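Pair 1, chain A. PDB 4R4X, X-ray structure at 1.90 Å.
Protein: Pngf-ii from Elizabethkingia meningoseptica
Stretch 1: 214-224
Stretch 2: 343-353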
# COMPACT_ATOMS: atom_id res chain seq x y z
N GLY A 214 8.95 22.23 12.49
CA GLY A 214 7.67 21.60 12.17
C GLY A 214 7.61 20.90 10.80
O GLY A 214 6.62 20.23 10.49
N THR A 215 8.64 21.06 9.99
CA THR A 215 8.63 20.51 8.63
C THR A 215 8.98 19.02 8.56
O THR A 215 8.79 18.38 7.52
CB THR A 215 9.58 21.30 7.72
OG1 THR A 215 10.91 21.25 8.24
CG2 THR A 215 9.13 22.73 7.58
N ILE A 216 9.45 18.47 9.67
CA ILE A 216 9.82 17.05 9.77
C ILE A 216 9.13 16.45 10.99
O ILE A 216 9.25 16.99 12.10
CB ILE A 216 11.33 16.87 9.95
CG1 ILE A 216 12.11 17.61 8.86
CG2 ILE A 216 11.70 15.40 9.97
CD1 ILE A 216 13.56 17.90 9.24
N ILE A 217 8.37 15.38 10.78
CA ILE A 217 7.79 14.60 11.87
C ILE A 217 8.35 13.17 11.84
O ILE A 217 8.48 12.55 10.76
CB ILE A 217 6.24 14.60 11.85
CG1 ILE A 217 5.69 14.04 10.54
CG2 ILE A 217 5.71 16.02 12.07
CD1 ILE A 217 4.17 14.07 10.46
N LEU A 218 8.64 12.62 13.01
CA LEU A 218 9.38 11.35 13.11
C LEU A 218 8.86 10.51 14.27
O LEU A 218 8.54 11.05 15.31
CB LEU A 218 10.85 11.67 13.37
CG LEU A 218 11.82 10.50 13.20
CD1 LEU A 218 12.04 10.25 11.73
CD2 LEU A 218 13.19 10.77 13.83
N LYS A 219 8.79 9.20 14.10
CA LYS A 219 8.51 8.32 15.23
C LYS A 219 9.22 6.99 15.07
O LYS A 219 9.77 6.67 14.01
CB LYS A 219 7.01 8.11 15.43
CG LYS A 219 6.29 7.39 14.32
CD LYS A 219 4.95 6.77 14.76
CE LYS A 219 4.04 7.73 15.49
NZ LYS A 219 2.73 7.12 15.82
N LYS A 220 9.22 6.22 16.16
CA LYS A 220 9.72 4.86 16.13
C LYS A 220 8.54 3.93 15.92
O LYS A 220 7.48 4.09 16.57
CB LYS A 220 10.43 4.50 17.44
CG LYS A 220 11.74 5.21 17.69
CD LYS A 220 12.53 4.61 18.85
CE LYS A 220 11.71 4.59 20.14
NZ LYS A 220 12.55 4.60 21.38
N VAL A 221 8.68 2.99 15.00
CA VAL A 221 7.65 1.99 14.77
C VAL A 221 8.26 0.59 14.68
O VAL A 221 9.33 0.40 14.10
CB VAL A 221 6.79 2.27 13.51
CG1 VAL A 221 6.18 3.65 13.58
CG2 VAL A 221 7.59 2.15 12.24
N LYS A 222 7.59 -0.39 15.28
CA LYS A 222 8.09 -1.75 15.26
C LYS A 222 7.54 -2.50 14.03
O LYS A 222 6.36 -2.57 13.82
CB LYS A 222 7.74 -2.48 16.57
CG LYS A 222 8.25 -3.93 16.59
CD LYS A 222 9.72 -4.05 16.17
CE LYS A 222 10.30 -5.44 16.43
NZ LYS A 222 9.75 -6.45 15.49
N ILE A 223 8.45 -3.02 13.22
CA ILE A 223 8.10 -3.78 12.02
C ILE A 223 8.31 -5.25 12.30
O ILE A 223 9.41 -5.64 12.72
CB ILE A 223 9.00 -3.40 10.84
CG1 ILE A 223 9.01 -1.87 10.65
CG2 ILE A 223 8.59 -4.13 9.56
CD1 ILE A 223 7.65 -1.30 10.33
N PRO A 224 7.28 -6.08 12.07
CA PRO A 224 7.45 -7.51 12.30
C PRO A 224 8.44 -8.11 11.33
O PRO A 224 8.84 -7.45 10.34
CB PRO A 224 6.05 -8.08 12.08
CG PRO A 224 5.43 -7.14 11.12
CD PRO A 224 5.92 -5.78 11.56
N GLU A 343 12.86 -2.15 14.88
CA GLU A 343 12.23 -0.92 15.33
C GLU A 343 12.90 0.19 14.52
O GLU A 343 14.10 0.45 14.65
CB GLU A 343 12.40 -0.72 16.84
CG GLU A 343 11.70 0.53 17.35
CD GLU A 343 11.65 0.60 18.88
OE1 GLU A 343 12.63 0.19 19.53
OE2 GLU A 343 10.63 1.08 19.40
N ILE A 344 12.13 0.82 13.64
CA ILE A 344 12.70 1.80 12.70
C ILE A 344 12.31 3.20 13.08
O ILE A 344 11.24 3.40 13.67
CB ILE A 344 12.23 1.52 11.26
CG1 ILE A 344 10.72 1.79 11.10
CG2 ILE A 344 12.59 0.10 10.88
CD1 ILE A 344 10.16 1.54 9.70
N LEU A 345 13.18 4.15 12.78
CA LEU A 345 12.83 5.56 12.80
C LEU A 345 12.29 5.91 11.41
O LEU A 345 13.03 5.86 10.42
CB LEU A 345 14.05 6.43 13.10
CG LEU A 345 14.64 6.28 14.51
CD1 LEU A 345 16.04 6.88 14.56
CD2 LEU A 345 13.74 6.98 15.52
N ILE A 346 11.01 6.30 11.37
CA ILE A 346 10.30 6.63 10.13
C ILE A 346 9.70 8.04 10.22
O ILE A 346 9.15 8.44 11.25
CB ILE A 346 9.24 5.57 9.76
CG1 ILE A 346 8.45 5.98 8.49
CG2 ILE A 346 8.26 5.34 10.90
CD1 ILE A 346 7.74 4.82 7.83
N GLY A 347 9.87 8.81 9.14
CA GLY A 347 9.45 10.20 9.16
C GLY A 347 8.84 10.69 7.87
O GLY A 347 8.86 10.02 6.84
N ALA A 348 8.26 11.88 7.96
CA ALA A 348 7.74 12.54 6.79
C ALA A 348 8.23 13.98 6.83
O ALA A 348 8.36 14.56 7.91
CB ALA A 348 6.23 12.49 6.80
N PHE A 349 8.57 14.50 5.66
CA PHE A 349 9.06 15.86 5.48
C PHE A 349 8.23 16.53 4.40
O PHE A 349 7.99 15.93 3.36
CB PHE A 349 10.54 15.84 5.05
CG PHE A 349 11.05 17.11 4.41
CD1 PHE A 349 11.29 18.25 5.16
CD2 PHE A 349 11.35 17.15 3.05
CE1 PHE A 349 11.78 19.41 4.56
CE2 PHE A 349 11.86 18.29 2.45
CZ PHE A 349 12.08 19.42 3.20
N ILE A 350 7.78 17.75 4.67
CA ILE A 350 7.30 18.64 3.61
C ILE A 350 7.94 20.02 3.85
O ILE A 350 7.62 20.70 4.83
CB ILE A 350 5.77 18.76 3.56
CG1 ILE A 350 5.13 17.38 3.33
CG2 ILE A 350 5.37 19.72 2.44
CD1 ILE A 350 3.62 17.35 3.48
N GLY A 351 8.86 20.41 2.98
CA GLY A 351 9.54 21.67 3.11
C GLY A 351 8.58 22.80 2.82
O GLY A 351 8.14 22.94 1.69
N ASN A 352 8.26 23.60 3.83
CA ASN A 352 7.38 24.73 3.67
C ASN A 352 7.70 25.81 4.71
O ASN A 352 8.41 25.57 5.68
CB ASN A 352 5.92 24.29 3.81
CG ASN A 352 5.53 23.97 5.25
OD1 ASN A 352 4.98 24.82 5.98
ND2 ASN A 352 5.81 22.75 5.68
N TYR A 353 7.11 26.99 4.52
CA TYR A 353 7.34 28.14 5.43
C TYR A 353 6.00 28.64 5.94
O TYR A 353 5.89 29.79 6.36
CB TYR A 353 8.12 29.27 4.72
CG TYR A 353 9.61 29.01 4.60
CD1 TYR A 353 10.46 29.15 5.70
CD2 TYR A 353 10.18 28.57 3.38
CE1 TYR A 353 11.82 28.90 5.60
CE2 TYR A 353 11.54 28.31 3.27
CZ TYR A 353 12.36 28.48 4.38
OH TYR A 353 13.73 28.23 4.30

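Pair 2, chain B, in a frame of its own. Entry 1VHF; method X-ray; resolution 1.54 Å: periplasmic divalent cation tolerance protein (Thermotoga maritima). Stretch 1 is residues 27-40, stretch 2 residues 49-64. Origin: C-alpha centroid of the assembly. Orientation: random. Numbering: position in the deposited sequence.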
# COMPACT_ATOMS: atom_id res chain seq x y z
N ARG B 27 -2.28 -3.29 -13.06
CA ARG B 27 -3.48 -3.99 -12.67
C ARG B 27 -3.20 -4.94 -11.53
O ARG B 27 -3.85 -5.99 -11.35
CB ARG B 27 -4.17 -4.65 -13.88
CG ARG B 27 -4.53 -3.62 -14.96
CD ARG B 27 -5.55 -4.21 -15.94
NE ARG B 27 -5.74 -3.32 -17.09
CZ ARG B 27 -6.46 -2.22 -17.12
NH1 ARG B 27 -7.14 -1.80 -16.07
NH2 ARG B 27 -6.52 -1.49 -18.25
N LEU B 28 -2.34 -4.47 -10.60
CA LEU B 28 -1.97 -5.25 -9.44
C LEU B 28 -2.87 -4.95 -8.25
O LEU B 28 -2.92 -5.73 -7.30
CB LEU B 28 -0.51 -5.07 -9.02
CG LEU B 28 0.50 -5.65 -10.02
CD1 LEU B 28 1.91 -5.29 -9.57
CD2 LEU B 28 0.37 -7.15 -10.14
N ILE B 29 -3.50 -3.78 -8.28
CA ILE B 29 -4.41 -3.33 -7.25
C ILE B 29 -5.66 -2.76 -7.94
O ILE B 29 -5.64 -2.38 -9.10
CB ILE B 29 -3.83 -2.22 -6.34
CG1 ILE B 29 -3.55 -0.93 -7.13
CG2 ILE B 29 -2.54 -2.67 -5.64
CD1 ILE B 29 -3.08 0.23 -6.25
N ALA B 30 -6.76 -2.76 -7.17
CA ALA B 30 -8.01 -2.20 -7.66
C ALA B 30 -8.09 -0.70 -7.37
O ALA B 30 -8.74 0.06 -8.07
CB ALA B 30 -9.19 -2.91 -6.99
N CYS B 31 -7.46 -0.29 -6.25
CA CYS B 31 -7.46 1.12 -5.90
C CYS B 31 -6.53 1.35 -4.71
O CYS B 31 -6.08 0.37 -4.11
CB CYS B 31 -8.87 1.55 -5.50
SG CYS B 31 -9.67 0.49 -4.31
N PHE B 32 -6.27 2.61 -4.43
CA PHE B 32 -5.49 2.92 -3.25
C PHE B 32 -6.15 4.11 -2.56
O PHE B 32 -6.84 4.92 -3.19
CB PHE B 32 -4.02 3.27 -3.57
CG PHE B 32 -3.81 4.55 -4.31
CD1 PHE B 32 -3.75 5.77 -3.66
CD2 PHE B 32 -3.66 4.55 -5.71
CE1 PHE B 32 -3.58 6.96 -4.34
CE2 PHE B 32 -3.47 5.73 -6.38
CZ PHE B 32 -3.45 6.96 -5.74
N ASN B 33 -5.90 4.21 -1.25
CA ASN B 33 -6.32 5.35 -0.43
C ASN B 33 -5.06 5.85 0.30
O ASN B 33 -4.44 5.04 1.00
CB ASN B 33 -7.39 4.99 0.60
CG ASN B 33 -8.75 4.69 0.05
OD1 ASN B 33 -9.62 4.26 0.82
ND2 ASN B 33 -9.05 4.91 -1.23
N ALA B 34 -4.66 7.11 0.13
CA ALA B 34 -3.43 7.59 0.78
C ALA B 34 -3.75 8.80 1.64
O ALA B 34 -4.69 9.56 1.38
CB ALA B 34 -2.40 7.96 -0.29
N PHE B 35 -2.96 8.99 2.71
CA PHE B 35 -3.21 10.10 3.63
C PHE B 35 -1.94 10.48 4.39
O PHE B 35 -1.01 9.68 4.53
CB PHE B 35 -4.31 9.79 4.67
CG PHE B 35 -4.13 8.49 5.41
CD1 PHE B 35 -4.46 7.27 4.81
CD2 PHE B 35 -3.66 8.48 6.73
CE1 PHE B 35 -4.29 6.07 5.45
CE2 PHE B 35 -3.59 7.28 7.43
CZ PHE B 35 -3.86 6.08 6.79
N GLU B 36 -1.85 11.75 4.76
CA GLU B 36 -0.65 12.25 5.44
C GLU B 36 -0.60 11.77 6.88
O GLU B 36 -1.62 11.73 7.59
CB GLU B 36 -0.62 13.80 5.38
CG GLU B 36 0.78 14.32 5.68
CD GLU B 36 0.83 15.85 5.66
OE1 GLU B 36 -0.19 16.48 5.28
OE2 GLU B 36 1.90 16.35 6.05
N ILE B 37 0.62 11.45 7.31
CA ILE B 37 0.87 10.99 8.66
C ILE B 37 2.09 11.65 9.28
O ILE B 37 2.97 12.19 8.59
CB ILE B 37 1.08 9.46 8.74
CG1 ILE B 37 2.23 9.01 7.85
CG2 ILE B 37 -0.21 8.73 8.35
CD1 ILE B 37 2.69 7.60 8.20
N ARG B 38 2.08 11.64 10.62
CA ARG B 38 3.33 11.98 11.35
C ARG B 38 3.83 10.62 11.85
O ARG B 38 3.00 9.76 12.23
CB ARG B 38 2.98 12.82 12.58
CG ARG B 38 2.34 14.15 12.23
CD ARG B 38 3.36 15.08 11.60
NE ARG B 38 2.83 16.45 11.64
CZ ARG B 38 3.62 17.51 11.56
NH1 ARG B 38 4.93 17.31 11.48
NH2 ARG B 38 3.15 18.75 11.61
N SER B 39 5.12 10.39 11.86
CA SER B 39 5.61 9.11 12.36
C SER B 39 6.78 9.37 13.32
O SER B 39 7.35 10.45 13.35
CB SER B 39 6.10 8.26 11.19
OG SER B 39 7.09 8.91 10.44
N GLY B 40 7.07 8.33 14.07
CA GLY B 40 8.17 8.35 15.05
C GLY B 40 8.78 6.96 15.14
O GLY B 40 8.09 5.97 15.02
N GLN B 49 11.22 12.24 14.66
CA GLN B 49 9.83 12.54 14.26
C GLN B 49 9.94 12.86 12.78
O GLN B 49 10.77 13.67 12.35
CB GLN B 49 9.23 13.67 15.06
CG GLN B 49 9.03 13.38 16.54
CD GLN B 49 7.59 13.50 17.01
OE1 GLN B 49 6.86 14.40 16.59
NE2 GLN B 49 7.18 12.59 17.90
N ASP B 50 9.03 12.33 11.97
CA ASP B 50 9.02 12.47 10.54
C ASP B 50 7.58 12.71 10.04
O ASP B 50 6.65 12.65 10.84
CB ASP B 50 9.52 11.13 9.98
CG ASP B 50 10.09 11.06 8.61
OD1 ASP B 50 10.08 12.08 7.86
OD2 ASP B 50 10.54 9.97 8.16
N LYS B 51 7.55 13.15 8.82
CA LYS B 51 6.27 13.44 8.12
C LYS B 51 6.31 12.53 6.89
O LYS B 51 7.31 12.50 6.17
CB LYS B 51 6.22 14.90 7.66
CG LYS B 51 5.97 15.92 8.76
CD LYS B 51 5.94 17.30 8.10
CE LYS B 51 5.75 18.45 9.05
NZ LYS B 51 6.78 18.53 10.12
N GLU B 52 5.28 11.73 6.74
CA GLU B 52 5.21 10.76 5.62
C GLU B 52 3.78 10.68 5.11
O GLU B 52 2.89 11.41 5.54
CB GLU B 52 5.60 9.36 6.13
CG GLU B 52 7.06 9.19 6.55
CD GLU B 52 7.26 7.77 7.04
OE1 GLU B 52 6.96 7.42 8.19
OE2 GLU B 52 7.48 6.91 6.14
N TRP B 53 3.61 9.88 4.03
CA TRP B 53 2.27 9.57 3.52
C TRP B 53 2.07 8.06 3.64
O TRP B 53 2.95 7.29 3.26
CB TRP B 53 2.05 9.99 2.05
CG TRP B 53 1.64 11.45 2.00
CD1 TRP B 53 2.40 12.53 2.33
CD2 TRP B 53 0.36 11.97 1.67
NE1 TRP B 53 1.68 13.69 2.23
CE2 TRP B 53 0.42 13.37 1.79
CE3 TRP B 53 -0.82 11.36 1.22
CZ2 TRP B 53 -0.69 14.18 1.54
CZ3 TRP B 53 -1.92 12.16 0.95
CH2 TRP B 53 -1.83 13.56 1.11
N ALA B 54 0.94 7.67 4.19
CA ALA B 54 0.60 6.26 4.29
C ALA B 54 -0.34 5.95 3.12
O ALA B 54 -1.02 6.87 2.63
CB ALA B 54 -0.14 6.02 5.59
N ALA B 55 -0.38 4.68 2.76
CA ALA B 55 -1.35 4.28 1.75
C ALA B 55 -1.78 2.85 2.03
O ALA B 55 -1.06 2.01 2.54
CB ALA B 55 -0.75 4.36 0.36
N ILE B 56 -3.05 2.64 1.68
CA ILE B 56 -3.65 1.31 1.74
C ILE B 56 -3.95 0.95 0.26
O ILE B 56 -4.61 1.72 -0.44
CB ILE B 56 -4.88 1.10 2.59
CG1 ILE B 56 -6.03 2.05 2.39
CG2 ILE B 56 -4.46 1.08 4.10
CD1 ILE B 56 -7.39 1.47 2.77
N PHE B 57 -3.50 -0.21 -0.11
CA PHE B 57 -3.65 -0.73 -1.50
C PHE B 57 -4.63 -1.90 -1.42
O PHE B 57 -4.36 -2.84 -0.66
CB PHE B 57 -2.29 -1.21 -2.00
CG PHE B 57 -1.27 -0.11 -2.06
CD1 PHE B 57 -1.36 0.89 -3.00
CD2 PHE B 57 -0.22 -0.09 -1.15
CE1 PHE B 57 -0.40 1.90 -3.10
CE2 PHE B 57 0.74 0.90 -1.23
CZ PHE B 57 0.65 1.89 -2.19
N LYS B 58 -5.74 -1.79 -2.13
CA LYS B 58 -6.74 -2.87 -2.07
C LYS B 58 -6.60 -3.81 -3.25
O LYS B 58 -6.51 -3.37 -4.40
CB LYS B 58 -8.17 -2.25 -2.10
CG LYS B 58 -8.41 -1.51 -0.77
CD LYS B 58 -9.62 -0.59 -0.83
CE LYS B 58 -9.11 0.83 -1.10
NZ LYS B 58 -10.04 1.58 -1.95
N THR B 59 -6.49 -5.12 -2.94
CA THR B 59 -6.38 -6.07 -4.04
C THR B 59 -6.91 -7.43 -3.56
O THR B 59 -7.54 -7.48 -2.51
CB THR B 59 -4.94 -6.12 -4.56
OG1 THR B 59 -4.92 -6.81 -5.82
CG2 THR B 59 -3.99 -6.82 -3.59
N THR B 60 -6.71 -8.44 -4.40
CA THR B 60 -7.17 -9.78 -3.99
C THR B 60 -6.04 -10.57 -3.40
O THR B 60 -4.86 -10.32 -3.61
CB THR B 60 -7.77 -10.49 -5.22
OG1 THR B 60 -6.73 -10.70 -6.18
CG2 THR B 60 -8.94 -9.72 -5.80
N GLU B 61 -6.37 -11.62 -2.60
CA GLU B 61 -5.30 -12.46 -2.05
C GLU B 61 -4.40 -13.03 -3.14
O GLU B 61 -3.19 -13.21 -2.90
CB GLU B 61 -5.95 -13.64 -1.31
CG GLU B 61 -6.58 -13.31 0.01
CD GLU B 61 -7.23 -14.58 0.56
OE1 GLU B 61 -7.80 -15.29 -0.31
OE2 GLU B 61 -7.03 -14.86 1.75
N GLU B 62 -4.94 -13.36 -4.31
CA GLU B 62 -4.17 -13.93 -5.41
C GLU B 62 -3.08 -13.01 -5.92
O GLU B 62 -2.06 -13.49 -6.40
CB GLU B 62 -5.08 -14.35 -6.56
N LYS B 63 -3.26 -11.70 -5.78
CA LYS B 63 -2.25 -10.75 -6.22
C LYS B 63 -1.30 -10.35 -5.11
O LYS B 63 -0.38 -9.56 -5.40
CB LYS B 63 -2.98 -9.48 -6.74
CG LYS B 63 -3.78 -9.76 -8.01
CD LYS B 63 -2.82 -9.76 -9.21
CE LYS B 63 -3.63 -9.77 -10.51
NZ LYS B 63 -3.14 -10.84 -11.43
N GLU B 64 -1.41 -10.84 -3.89
CA GLU B 64 -0.55 -10.38 -2.80
C GLU B 64 0.95 -10.54 -3.04
O GLU B 64 1.71 -9.59 -2.77
CB GLU B 64 -0.92 -11.11 -1.49
CG GLU B 64 -0.30 -10.53 -0.24
CD GLU B 64 -0.54 -11.29 1.02
OE1 GLU B 64 -0.91 -12.49 0.99
OE2 GLU B 64 -0.41 -10.76 2.16
O HOH W 1 -11.48 2.48 -0.05
O HOH W 2 6.74 15.15 12.72
O HOH W 3 6.08 12.93 14.18

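Both pairs are two neighbouring antiparallel strands, joined by a ladder of backbone hydrogen bonds and twisted by a similar amount: the N-to-C directions make 148° in pair 1 and 144° in pair 2. Over 14 central residues the backbones superpose to 0.6 Å. The rule of the ladder is alternation. Hydrogen-bonded pairs such as A:Ile217 with A:Ala348 and its match, B:Asn33 with B:Ile56, hold the CA atoms more than 5 Å apart, whereas the non-hydrogen-bonded pairs between them bring the CA atoms closer and turn their side chains to the other face.

The tightest matched step is A:Leu218 with A:Gly347, equivalent to B:Ala34 with B:Ala55. In pair 1 the leucine bends over the glycine, with A:Leu218 CD1 3.6 Å from A:Gly347 CA; a CB on that glycine would lie 2.8 Å from A:Leu218 CD1 and 2.9 Å from A:Ile217 O. Pair 2 divides the space evenly, and B:Ala34 CB meets B:Ala55 CB at 4.0 Å. One large residue over none, or two small ones, fits the same close approach.

On the same face, one step along, A:Ile216 and A:Phe349 match B:Phe32 and B:Phe57. A:Ile216 CG1 lies 3.8 Å from A:Phe349 CD1, and B:Phe32 CB lies 3.6 Å from B:Phe57 CD1. The phenylalanine is kept but its rotamer is not: chi1 is t in A:Phe349 and m in B:Phe57, so the side-chain centres fall 4.5 Å apart. The m ring also receives B:Ile29, whose CD1 is 3.7 Å from B:Phe57 CD1.

In the other direction, A:Lys220 with A:Leu345 becomes B:Glu36 with B:Trp53. The lysine lays its aliphatic stem on the leucine, A:Lys220 CG to A:Leu345 CD2 being 3.4 Å. In pair 2 the indole lies flat against the opposite backbone, B:Glu36 CA standing 4.0 Å from the centroid of the five-membered ring of B:Trp53. A charged residue can thus serve here through its carbon atoms.

The opposite face shows size being traded across the strands. A:Ile217 over A:Ala348, with CG1 of the first 4.1 Å from CB of the second, becomes B:Asn33 beside B:Ile56, where B:Asn33 CB is 3.7 Å from B:Ile56 CG1. At the next pair, A:Lys219 with A:Ile346 is replaced by B:Phe35 over B:Ala54: the ring covers the alanine, whose CB is 4.1 Å from the ring centroid. A:Val221 CG2 touches A:Ile344 CG1 at 3.4 Å and A:Ile346 CG2 at 3.5 Å; its match B:Ile37 reaches B:Glu52 CB through CG1 at 3.8 Å and B:Ala54 CB through CG2 at 3.9 Å.

Beyond it chemistry diverges. A:Ile223 CG1 packs on A:Ile344 CD1 at 3.7 Å, whereas at the equivalent positions B:Ser39 OG donates a 2.7 Å hydrogen bond to B:Glu52 OE1. The backbone ladder accommodates either an apolar contact or a polar one.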